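Pyridoxine 4-oxidase (PDB 4HA6) oxidises the 4-hydroxymethyl group of pyridoxine to the aldehyde, pyridoxal, with FAD as cofactor and molecular oxygen as electron acceptor. Local coordinates at residues L15-L20 and A497-R502; G95-D99 and A328-E332; I362-T366 and N483-G487. All blocks are in the same frame, centred on the assembly; numbering follows the deposited sequence.

Interaction 1. Residues L15-L20 and A497-R502; sequences LLAARL and AETFAR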
ATOM      1  N   LEU A  15       9.214   2.469  11.404  1.00  7.55           N
ATOM      2  CA  LEU A  15       9.915   1.221  11.738  1.00 11.62           C
ATOM      3  C   LEU A  15      11.422   1.409  11.793  1.00 11.01           C
ATOM      4  O   LEU A  15      12.105   0.826  12.646  1.00 11.01           O
ATOM      5  CB  LEU A  15       9.584   0.114  10.721  1.00  7.65           C
ATOM      6  CG  LEU A  15      10.067  -1.317  11.018  1.00  5.45           C
ATOM      7  CD1 LEU A  15       9.122  -2.335  10.347  1.00  9.44           C
ATOM      8  CD2 LEU A  15      11.523  -1.575  10.586  1.00  6.67           C
ATOM      9  N   LEU A  16      11.947   2.179  10.852  1.00  7.96           N
ATOM     10  CA  LEU A  16      13.392   2.359  10.748  1.00  8.01           C
ATOM     11  C   LEU A  16      13.931   3.236  11.866  1.00  6.33           C
ATOM     12  O   LEU A  16      14.940   2.906  12.487  1.00  8.41           O
ATOM     13  CB  LEU A  16      13.778   2.942   9.380  1.00  5.11           C
ATOM     14  CG  LEU A  16      13.896   1.925   8.242  1.00  9.68           C
ATOM     15  CD1 LEU A  16      14.420   2.593   6.976  1.00  9.13           C
ATOM     16  CD2 LEU A  16      14.797   0.783   8.640  1.00  5.31           C
ATOM     17  N   ALA A  17      13.272   4.370  12.099  1.00  5.62           N
ATOM     18  CA  ALA A  17      13.632   5.243  13.217  1.00 10.16           C
ATOM     19  C   ALA A  17      13.805   4.439  14.520  1.00 11.11           C
ATOM     20  O   ALA A  17      14.798   4.598  15.237  1.00 11.06           O
ATOM     21  CB  ALA A  17      12.585   6.323  13.388  1.00 10.81           C
ATOM     22  N   ALA A  18      12.835   3.575  14.815  1.00 11.66           N
ATOM     23  CA  ALA A  18      12.941   2.685  15.968  1.00 11.33           C
ATOM     24  C   ALA A  18      14.115   1.712  15.825  1.00 14.01           C
ATOM     25  O   ALA A  18      14.983   1.650  16.703  1.00  7.53           O
ATOM     26  CB  ALA A  18      11.653   1.927  16.170  1.00 10.23           C
ATOM     27  N   ARG A  19      14.145   0.957  14.724  1.00  7.41           N
ATOM     28  CA  ARG A  19      15.089  -0.158  14.605  1.00  8.87           C
ATOM     29  C   ARG A  19      16.558   0.274  14.488  1.00 13.78           C
ATOM     30  O   ARG A  19      17.427  -0.302  15.149  1.00 14.90           O
ATOM     31  CB  ARG A  19      14.672  -1.117  13.482  1.00  6.82           C
ATOM     32  CG  ARG A  19      13.378  -1.910  13.823  1.00  7.95           C
ATOM     33  CD  ARG A  19      13.634  -3.374  14.153  1.00  9.26           C
ATOM     34  NE  ARG A  19      14.920  -3.557  14.793  1.00 32.20           N
ATOM     35  CZ  ARG A  19      15.880  -4.352  14.334  1.00 20.72           C
ATOM     36  NH1 ARG A  19      15.700  -5.070  13.231  1.00 12.47           N
ATOM     37  NH2 ARG A  19      17.025  -4.430  14.993  1.00 21.31           N
ATOM     38  N   LEU A  20      16.832   1.295  13.678  1.00  8.65           N
ATOM     39  CA  LEU A  20      18.197   1.793  13.531  1.00 12.02           C
ATOM     40  C   LEU A  20      18.727   2.339  14.861  1.00  9.14           C
ATOM     41  O   LEU A  20      19.866   2.079  15.225  1.00 22.08           O
ATOM     42  CB  LEU A  20      18.284   2.851  12.413  1.00 11.08           C
ATOM     43  CG  LEU A  20      17.884   2.327  11.031  1.00 10.21           C
ATOM     44  CD1 LEU A  20      18.201   3.311   9.906  1.00 10.27           C
ATOM     45  CD2 LEU A  20      18.554   1.000  10.769  1.00  9.21           C
ATOM     46  N   ALA A 497      11.219  -2.750   5.124  1.00  5.10           N
ATOM     47  CA  ALA A 497      11.939  -1.908   6.072  1.00  7.15           C
ATOM     48  C   ALA A 497      12.719  -2.781   7.069  1.00 13.74           C
ATOM     49  O   ALA A 497      13.900  -2.519   7.343  1.00  4.82           O
ATOM     50  CB  ALA A 497      10.998  -0.966   6.775  1.00  5.25           C
ATOM     51  N   GLU A 498      12.068  -3.826   7.591  1.00  5.97           N
ATOM     52  CA  GLU A 498      12.739  -4.707   8.542  1.00  8.33           C
ATOM     53  C   GLU A 498      13.965  -5.383   7.921  1.00  9.99           C
ATOM     54  O   GLU A 498      15.008  -5.472   8.576  1.00  7.05           O
ATOM     55  CB  GLU A 498      11.784  -5.752   9.130  1.00 10.31           C
ATOM     56  CG  GLU A 498      12.440  -6.769  10.086  1.00  8.95           C
ATOM     57  CD  GLU A 498      13.085  -6.142  11.330  1.00 14.55           C
ATOM     58  OE1 GLU A 498      13.970  -6.792  11.929  1.00 10.09           O
ATOM     59  OE2 GLU A 498      12.714  -5.015  11.726  1.00  8.05           O
ATOM     60  N   THR A 499      13.879  -5.842   6.669  1.00  8.45           N
ATOM     61  CA  THR A 499      15.078  -6.485   6.115  1.00  8.83           C
ATOM     62  C   THR A 499      16.209  -5.469   5.929  1.00 11.01           C
ATOM     63  O   THR A 499      17.384  -5.800   6.109  1.00 10.23           O
ATOM     64  CB  THR A 499      14.862  -7.438   4.863  1.00  8.56           C
ATOM     65  OG1 THR A 499      15.380  -6.848   3.672  1.00 18.21           O
ATOM     66  CG2 THR A 499      13.424  -7.884   4.674  1.00  1.76           C
ATOM     67  N   PHE A 500      15.870  -4.222   5.623  1.00 10.17           N
ATOM     68  CA  PHE A 500      16.920  -3.215   5.549  1.00  8.58           C
ATOM     69  C   PHE A 500      17.507  -2.904   6.928  1.00 11.28           C
ATOM     70  O   PHE A 500      18.700  -2.626   7.048  1.00 13.26           O
ATOM     71  CB  PHE A 500      16.435  -1.934   4.892  1.00 10.58           C
ATOM     72  CG  PHE A 500      17.478  -0.864   4.857  1.00 12.03           C
ATOM     73  CD1 PHE A 500      17.564   0.081   5.872  1.00  6.25           C
ATOM     74  CD2 PHE A 500      18.399  -0.822   3.821  1.00 12.16           C
ATOM     75  CE1 PHE A 500      18.537   1.067   5.841  1.00 11.56           C
ATOM     76  CE2 PHE A 500      19.366   0.158   3.780  1.00  9.30           C
ATOM     77  CZ  PHE A 500      19.438   1.105   4.795  1.00 10.08           C
ATOM     78  N   ALA A 501      16.679  -2.929   7.971  1.00  9.55           N
ATOM     79  CA  ALA A 501      17.190  -2.666   9.319  1.00  8.84           C
ATOM     80  C   ALA A 501      18.170  -3.762   9.703  1.00  7.77           C
ATOM     81  O   ALA A 501      19.233  -3.499  10.264  1.00  6.61           O
ATOM     82  CB  ALA A 501      16.064  -2.594  10.324  1.00 10.72           C
ATOM     83  N   ARG A 502      17.807  -4.996   9.379  1.00  6.66           N
ATOM     84  CA  ARG A 502      18.660  -6.141   9.671  1.00  8.64           C
ATOM     85  C   ARG A 502      19.981  -6.042   8.912  1.00 14.04           C
ATOM     86  O   ARG A 502      21.039  -6.368   9.452  1.00 17.11           O
ATOM     87  CB  ARG A 502      17.925  -7.442   9.346  1.00 14.40           C
ATOM     88  CG  ARG A 502      16.671  -7.647  10.200  1.00  8.73           C
ATOM     89  CD  ARG A 502      15.911  -8.930   9.857  1.00 13.55           C
ATOM     90  NE  ARG A 502      15.077  -9.317  10.988  1.00  9.73           N
ATOM     91  CZ  ARG A 502      14.897 -10.569  11.393  1.00 10.62           C
ATOM     92  NH1 ARG A 502      15.465 -11.576  10.742  1.00 13.09           N
ATOM     93  NH2 ARG A 502      14.132 -10.815  12.440  1.00 15.73           N
TER
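Helix 11-20, the first helix of the Rossmann-type FAD-binding domain, packs beside the C-terminal helix 490-506, the two running in nearly the same direction. Over these segments the axes approach to 9.6 Å and cross at -24°, and the small Ala497 and Ala501 both point at the partner helix. The leucines of 15-20 pack against them. Leu15 takes a t chi1 that carries CD2 to 3.9 Å from Ala497 CB and 3.8 Å from Glu498 N. Leu16 and Leu20, both m,t, leave their helix sideways and bring their CD2 atoms back toward the partner: Leu16 CD2 lies 4.0 Å from Ala501 CB and meets the ring edge of Phe500 at CD1, also at 4.0 Å, while Leu20 CD2 is 4.4 Å from Ala501 CB. Beyond the apolar seam, Arg19 points its CB at the partner, 3.8 Å from Ala501 CB, and its off-rotamer chi2 and chi3 turn the side chain so that NH1 reaches Glu498 OE1 at 2.8 Å. Glu498, with chi2 near +60°, also accepts from Arg502 NE at OE1 (2.9 Å), so one carboxylate serves two arginines. Arg19 NH2 has a further salt-bridge partner in Glu22. Both hydrogen bonds of Arg19 NH1 to the carboxylate are weak in geometry, so the chemistry implies a mainly apolar helix joint, bordered by a charge network whose cross-helix link is largely electrostatic.

Interaction 2. Residues G95-D99 and A328-E332; sequences GHPSD and AGQPE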
ATOM      1  N   GLY A  95       0.882 -11.242   1.483  1.00  9.34           N
ATOM      2  CA  GLY A  95       1.035 -11.503   0.067  1.00  9.43           C
ATOM      3  C   GLY A  95       1.180 -13.006  -0.090  1.00  8.69           C
ATOM      4  O   GLY A  95       1.173 -13.732   0.908  1.00  5.04           O
ATOM      5  N   HIS A  96       1.302 -13.472  -1.333  1.00  9.70           N
ATOM      6  CA  HIS A  96       1.443 -14.896  -1.633  1.00  3.66           C
ATOM      7  C   HIS A  96       2.894 -15.185  -1.993  1.00  9.36           C
ATOM      8  O   HIS A  96       3.538 -14.354  -2.633  1.00 12.38           O
ATOM      9  CB  HIS A  96       0.536 -15.247  -2.813  1.00  5.97           C
ATOM     10  CG  HIS A  96       0.566 -16.694  -3.192  1.00 12.18           C
ATOM     11  ND1 HIS A  96       1.447 -17.201  -4.124  1.00  8.39           N
ATOM     12  CD2 HIS A  96      -0.177 -17.744  -2.765  1.00  8.72           C
ATOM     13  CE1 HIS A  96       1.238 -18.499  -4.264  1.00  9.34           C
ATOM     14  NE2 HIS A  96       0.265 -18.854  -3.442  1.00  6.91           N
ATOM     15  N   PRO A  97       3.421 -16.352  -1.583  1.00 13.70           N
ATOM     16  CA  PRO A  97       4.830 -16.704  -1.830  1.00  8.29           C
ATOM     17  C   PRO A  97       5.301 -16.450  -3.265  1.00 11.78           C
ATOM     18  O   PRO A  97       6.434 -15.990  -3.467  1.00  9.70           O
ATOM     19  CB  PRO A  97       4.862 -18.208  -1.549  1.00  4.80           C
ATOM     20  CG  PRO A  97       3.848 -18.375  -0.429  1.00 11.00           C
ATOM     21  CD  PRO A  97       2.726 -17.382  -0.779  1.00  7.65           C
ATOM     22  N   SER A  98       4.449 -16.747  -4.245  1.00  8.43           N
ATOM     23  CA  SER A  98       4.795 -16.517  -5.644  1.00  9.69           C
ATOM     24  C   SER A  98       5.015 -15.028  -5.956  1.00 13.37           C
ATOM     25  O   SER A  98       5.791 -14.696  -6.865  1.00  9.10           O
ATOM     26  CB  SER A  98       3.732 -17.104  -6.564  1.00  8.07           C
ATOM     27  OG  SER A  98       3.670 -18.518  -6.441  1.00 12.07           O
ATOM     28  N   ASP A  99       4.339 -14.141  -5.215  1.00  7.07           N
ATOM     29  CA  ASP A  99       4.534 -12.693  -5.389  1.00  5.33           C
ATOM     30  C   ASP A  99       5.999 -12.362  -5.168  1.00  7.17           C
ATOM     31  O   ASP A  99       6.586 -11.535  -5.865  1.00  6.53           O
ATOM     32  CB  ASP A  99       3.736 -11.872  -4.364  1.00  4.09           C
ATOM     33  CG  ASP A  99       2.236 -12.059  -4.467  1.00  7.08           C
ATOM     34  OD1 ASP A  99       1.752 -12.592  -5.489  1.00 10.92           O
ATOM     35  OD2 ASP A  99       1.526 -11.631  -3.517  1.00  7.17           O
ATOM     36  N   ALA A 328      -6.259 -23.778  -6.567  1.00 16.33           N
ATOM     37  CA  ALA A 328      -5.379 -23.207  -5.554  1.00 15.28           C
ATOM     38  C   ALA A 328      -4.268 -22.390  -6.212  1.00 21.58           C
ATOM     39  O   ALA A 328      -4.225 -22.251  -7.447  1.00 10.95           O
ATOM     40  CB  ALA A 328      -4.786 -24.321  -4.698  1.00 10.77           C
ATOM     41  N   GLY A 329      -3.367 -21.853  -5.392  1.00 12.96           N
ATOM     42  CA  GLY A 329      -2.164 -21.218  -5.915  1.00 10.84           C
ATOM     43  C   GLY A 329      -2.154 -19.710  -5.781  1.00 10.44           C
ATOM     44  O   GLY A 329      -2.764 -19.158  -4.854  1.00  7.20           O
ATOM     45  N   GLN A 330      -1.469 -19.037  -6.704  1.00  8.37           N
ATOM     46  CA  GLN A 330      -1.353 -17.582  -6.651  1.00 10.39           C
ATOM     47  C   GLN A 330      -2.644 -16.907  -7.089  1.00  5.04           C
ATOM     48  O   GLN A 330      -3.213 -17.272  -8.120  1.00  8.30           O
ATOM     49  CB  GLN A 330      -0.219 -17.099  -7.539  1.00  7.86           C
ATOM     50  CG  GLN A 330       0.058 -15.619  -7.365  1.00  7.86           C
ATOM     51  CD  GLN A 330       1.135 -15.145  -8.287  1.00 14.50           C
ATOM     52  OE1 GLN A 330       1.240 -15.645  -9.402  1.00  7.01           O
ATOM     53  NE2 GLN A 330       1.956 -14.176  -7.836  1.00  7.50           N
ATOM     54  N   PRO A 331      -3.130 -15.937  -6.294  1.00  9.19           N
ATOM     55  CA  PRO A 331      -4.391 -15.284  -6.681  1.00  9.61           C
ATOM     56  C   PRO A 331      -4.276 -14.600  -8.034  1.00  6.56           C
ATOM     57  O   PRO A 331      -3.176 -14.184  -8.413  1.00  7.23           O
ATOM     58  CB  PRO A 331      -4.592 -14.219  -5.594  1.00  6.79           C
ATOM     59  CG  PRO A 331      -3.829 -14.728  -4.386  1.00  4.75           C
ATOM     60  CD  PRO A 331      -2.663 -15.530  -4.951  1.00  8.53           C
ATOM     61  N   GLU A 332      -5.399 -14.486  -8.745  1.00  7.14           N
ATOM     62  CA  GLU A 332      -5.456 -13.687  -9.970  1.00 11.68           C
ATOM     63  C   GLU A 332      -6.508 -12.582  -9.852  1.00  7.26           C
ATOM     64  O   GLU A 332      -6.366 -11.511 -10.444  1.00  6.81           O
ATOM     65  CB  GLU A 332      -5.776 -14.564 -11.186  1.00  8.36           C
ATOM     66  CG  GLU A 332      -4.800 -15.691 -11.407  1.00 15.65           C
ATOM     67  CD  GLU A 332      -5.146 -16.500 -12.637  1.00 18.92           C
ATOM     68  OE1 GLU A 332      -6.277 -17.049 -12.697  1.00  5.81           O
ATOM     69  OE2 GLU A 332      -4.288 -16.571 -13.545  1.00 18.83           O
TER
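A capping box at the N terminus of helix 97-107 forms one side of this contact; the loop joining the antiparallel strands 314-320 and 333-338 forms the other. His96 is the N-cap: its ND1 accepts from Ser98 N at 3.0 Å, and Asp99 OD2 returns the bond to His96 N at 2.9 Å. With the imidazole held this way, one face receives a CH-pi contact from Gln330, whose CA sits 3.7 Å from the ring centroid and 12° off the normal. Pro331 CD packs obliquely at 3.9 Å from His96 CG. The fully extended t,t side chain of Gln330 passes Ser98, its NE2 lying 3.7 Å from Ser98 CB, and ends at the Asp99 carboxylate, which also accepts from Ala486 N and His364 NE2. Gly329, with a phi of 109°, takes a backbone conformation suited to glycine. The one hydrogen bond between the two segments runs from Gln330 NE2 to Asp99 OD1, at 2.8 Å and 161°.

Interaction 3. Residues I362-T366 and N483-G487; sequences ITHPT and NLTAG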
ATOM      1  N   ILE A 362      -8.343  -7.043  -9.742  1.00  1.55           N
ATOM      2  CA  ILE A 362      -7.368  -8.032 -10.205  1.00  3.20           C
ATOM      3  C   ILE A 362      -6.135  -7.899  -9.322  1.00  8.12           C
ATOM      4  O   ILE A 362      -5.829  -6.802  -8.825  1.00  3.92           O
ATOM      5  CB  ILE A 362      -6.988  -7.839 -11.698  1.00  4.41           C
ATOM      6  CG1 ILE A 362      -6.359  -6.453 -11.935  1.00  1.39           C
ATOM      7  CG2 ILE A 362      -8.216  -8.049 -12.578  1.00  3.74           C
ATOM      8  CD1 ILE A 362      -5.798  -6.295 -13.332  1.00  7.08           C
ATOM      9  N   THR A 363      -5.423  -9.000  -9.107  1.00  5.61           N
ATOM     10  CA  THR A 363      -4.405  -8.985  -8.055  1.00  3.16           C
ATOM     11  C   THR A 363      -3.014  -8.625  -8.528  1.00  4.30           C
ATOM     12  O   THR A 363      -2.188  -8.176  -7.724  1.00  8.63           O
ATOM     13  CB  THR A 363      -4.320 -10.334  -7.335  1.00  7.61           C
ATOM     14  OG1 THR A 363      -4.264 -11.384  -8.308  1.00  6.08           O
ATOM     15  CG2 THR A 363      -5.528 -10.536  -6.433  1.00  4.26           C
ATOM     16  N   HIS A 364      -2.734  -8.842  -9.816  1.00  4.20           N
ATOM     17  CA  HIS A 364      -1.393  -8.582 -10.357  1.00  2.60           C
ATOM     18  C   HIS A 364      -1.490  -7.864 -11.712  1.00  5.06           C
ATOM     19  O   HIS A 364      -1.222  -8.464 -12.758  1.00  1.42           O
ATOM     20  CB  HIS A 364      -0.629  -9.905 -10.502  1.00  3.47           C
ATOM     21  CG  HIS A 364      -0.487 -10.661  -9.217  1.00  7.95           C
ATOM     22  ND1 HIS A 364      -1.437 -11.553  -8.771  1.00  4.96           N
ATOM     23  CD2 HIS A 364       0.467 -10.615  -8.252  1.00  7.49           C
ATOM     24  CE1 HIS A 364      -1.057 -12.056  -7.607  1.00  8.30           C
ATOM     25  NE2 HIS A 364       0.090 -11.492  -7.263  1.00  5.41           N
ATOM     26  N   PRO A 365      -1.878  -6.575 -11.707  1.00  3.08           N
ATOM     27  CA  PRO A 365      -2.016  -5.855 -12.987  1.00  3.02           C
ATOM     28  C   PRO A 365      -0.698  -5.814 -13.752  1.00  9.37           C
ATOM     29  O   PRO A 365       0.376  -5.680 -13.128  1.00  4.35           O
ATOM     30  CB  PRO A 365      -2.403  -4.428 -12.558  1.00  4.21           C
ATOM     31  CG  PRO A 365      -1.960  -4.314 -11.100  1.00  3.66           C
ATOM     32  CD  PRO A 365      -2.149  -5.712 -10.541  1.00  5.29           C
ATOM     33  N   THR A 366      -0.777  -5.950 -15.074  1.00  4.16           N
ATOM     34  CA  THR A 366       0.416  -5.907 -15.906  1.00  5.58           C
ATOM     35  C   THR A 366       0.642  -4.524 -16.475  1.00  6.42           C
ATOM     36  O   THR A 366       1.722  -4.259 -16.989  1.00  5.97           O
ATOM     37  CB  THR A 366       0.407  -6.961 -17.053  1.00  3.73           C
ATOM     38  OG1 THR A 366      -0.652  -6.676 -17.975  1.00  7.64           O
ATOM     39  CG2 THR A 366       0.214  -8.342 -16.487  1.00  5.04           C
ATOM     40  N   ASN A 483       7.215  -5.637  -7.992  1.00  6.61           N
ATOM     41  CA  ASN A 483       5.821  -5.826  -8.350  1.00  6.62           C
ATOM     42  C   ASN A 483       4.931  -5.868  -7.109  1.00 10.73           C
ATOM     43  O   ASN A 483       5.364  -6.246  -6.019  1.00  7.79           O
ATOM     44  CB  ASN A 483       5.635  -7.115  -9.159  1.00  3.90           C
ATOM     45  CG  ASN A 483       6.234  -8.327  -8.460  1.00  8.70           C
ATOM     46  OD1 ASN A 483       7.347  -8.744  -8.770  1.00  9.59           O
ATOM     47  ND2 ASN A 483       5.503  -8.884  -7.493  1.00  6.60           N
ATOM     48  N   LEU A 484       3.686  -5.466  -7.308  1.00  5.78           N
ATOM     49  CA  LEU A 484       2.613  -5.606  -6.343  1.00  8.25           C
ATOM     50  C   LEU A 484       2.529  -7.020  -5.770  1.00  7.79           C
ATOM     51  O   LEU A 484       2.681  -8.000  -6.510  1.00  4.99           O
ATOM     52  CB  LEU A 484       1.315  -5.328  -7.088  1.00  6.65           C
ATOM     53  CG  LEU A 484       0.328  -4.203  -6.773  1.00 18.06           C
ATOM     54  CD1 LEU A 484       0.839  -3.185  -5.767  1.00  3.36           C
ATOM     55  CD2 LEU A 484      -0.124  -3.535  -8.068  1.00  2.39           C
ATOM     56  N   THR A 485       2.278  -7.128  -4.461  1.00  4.12           N
ATOM     57  CA  THR A 485       1.805  -8.391  -3.882  1.00  8.71           C
ATOM     58  C   THR A 485       0.372  -8.576  -4.328  1.00  5.44           C
ATOM     59  O   THR A 485      -0.209  -7.660  -4.908  1.00  2.21           O
ATOM     60  CB  THR A 485       1.852  -8.360  -2.362  1.00  5.90           C
ATOM     61  OG1 THR A 485       1.159  -7.193  -1.897  1.00  6.64           O
ATOM     62  CG2 THR A 485       3.307  -8.289  -1.904  1.00  3.53           C
ATOM     63  N   ALA A 486      -0.217  -9.741  -4.066  1.00  5.09           N
ATOM     64  CA  ALA A 486      -1.590  -9.997  -4.528  1.00  4.89           C
ATOM     65  C   ALA A 486      -2.637  -9.063  -3.902  1.00  7.50           C
ATOM     66  O   ALA A 486      -3.650  -8.734  -4.534  1.00 12.74           O
ATOM     67  CB  ALA A 486      -1.981 -11.477  -4.301  1.00  6.75           C
ATOM     68  N   GLY A 487      -2.406  -8.656  -2.656  1.00 11.57           N
ATOM     69  CA  GLY A 487      -3.386  -7.872  -1.919  1.00  7.23           C
ATOM     70  C   GLY A 487      -2.721  -6.638  -1.325  1.00 10.90           C
ATOM     71  O   GLY A 487      -1.673  -6.207  -1.799  1.00  5.89           O
TER
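Van der Waals packing alone joins these two loops directly, for no hydrogen bond passes between them. The nearest CA atoms are those of Thr363 and Ala486, 4.6 Å apart. Here Thr363 CG2 rests 3.2 Å from Ala486 O, and Thr363 CB lies 4.0 Å from Ala486 CB. Further along, Pro365 CG meets Leu484 CD2 at 3.6 Å in an apolar contact. The His364 ring lies obliquely against the other loop, its CE1 3.5 Å from Ala486 CB and its CD2 3.8 Å from Leu484 O.

Polar bonds act within each loop and through a third party. Asn483 ND2 donates to Leu484 O (3.1 Å), and the hydroxyl oxygen Thr485 OG1 bonds Gly487 O (3.0 Å). Asp99 supplies the bridge, accepting from His364 NE2 and from Ala486 N.

Segment 362-366 leaves strand 355-362 of the antiparallel sheet, with helix 392-409 against Ile362 and Pro365. Segment 483-487 links strand 473-475 of the parallel sheet to helix 490-506, with the side chain of Thr485 about 7 Å from the bound FAD, while helix 97-107 packs against Asn483 and Thr485.

In the fold
From the N terminus, the chain enters helix 11-20, whose partner in interaction 1 comes 477 residues later; this contact closes a loop around nearly the whole protein and joins the two ends of the FAD-binding fold. Interactions 2 and 3 both lie within that loop, in series: 95-99 closes on 328-332 before 362-366 opens toward 483-487. Interaction 2 ties the start of helix 97-107 to the antiparallel sheet, and interaction 3 ties that sheet to the approach to helix 490-506. Their centres are 9 Å apart and they touch, chiefly through Asp99, whereas interaction 1 stands apart, its nearest atoms about 12 Å from those of interaction 3.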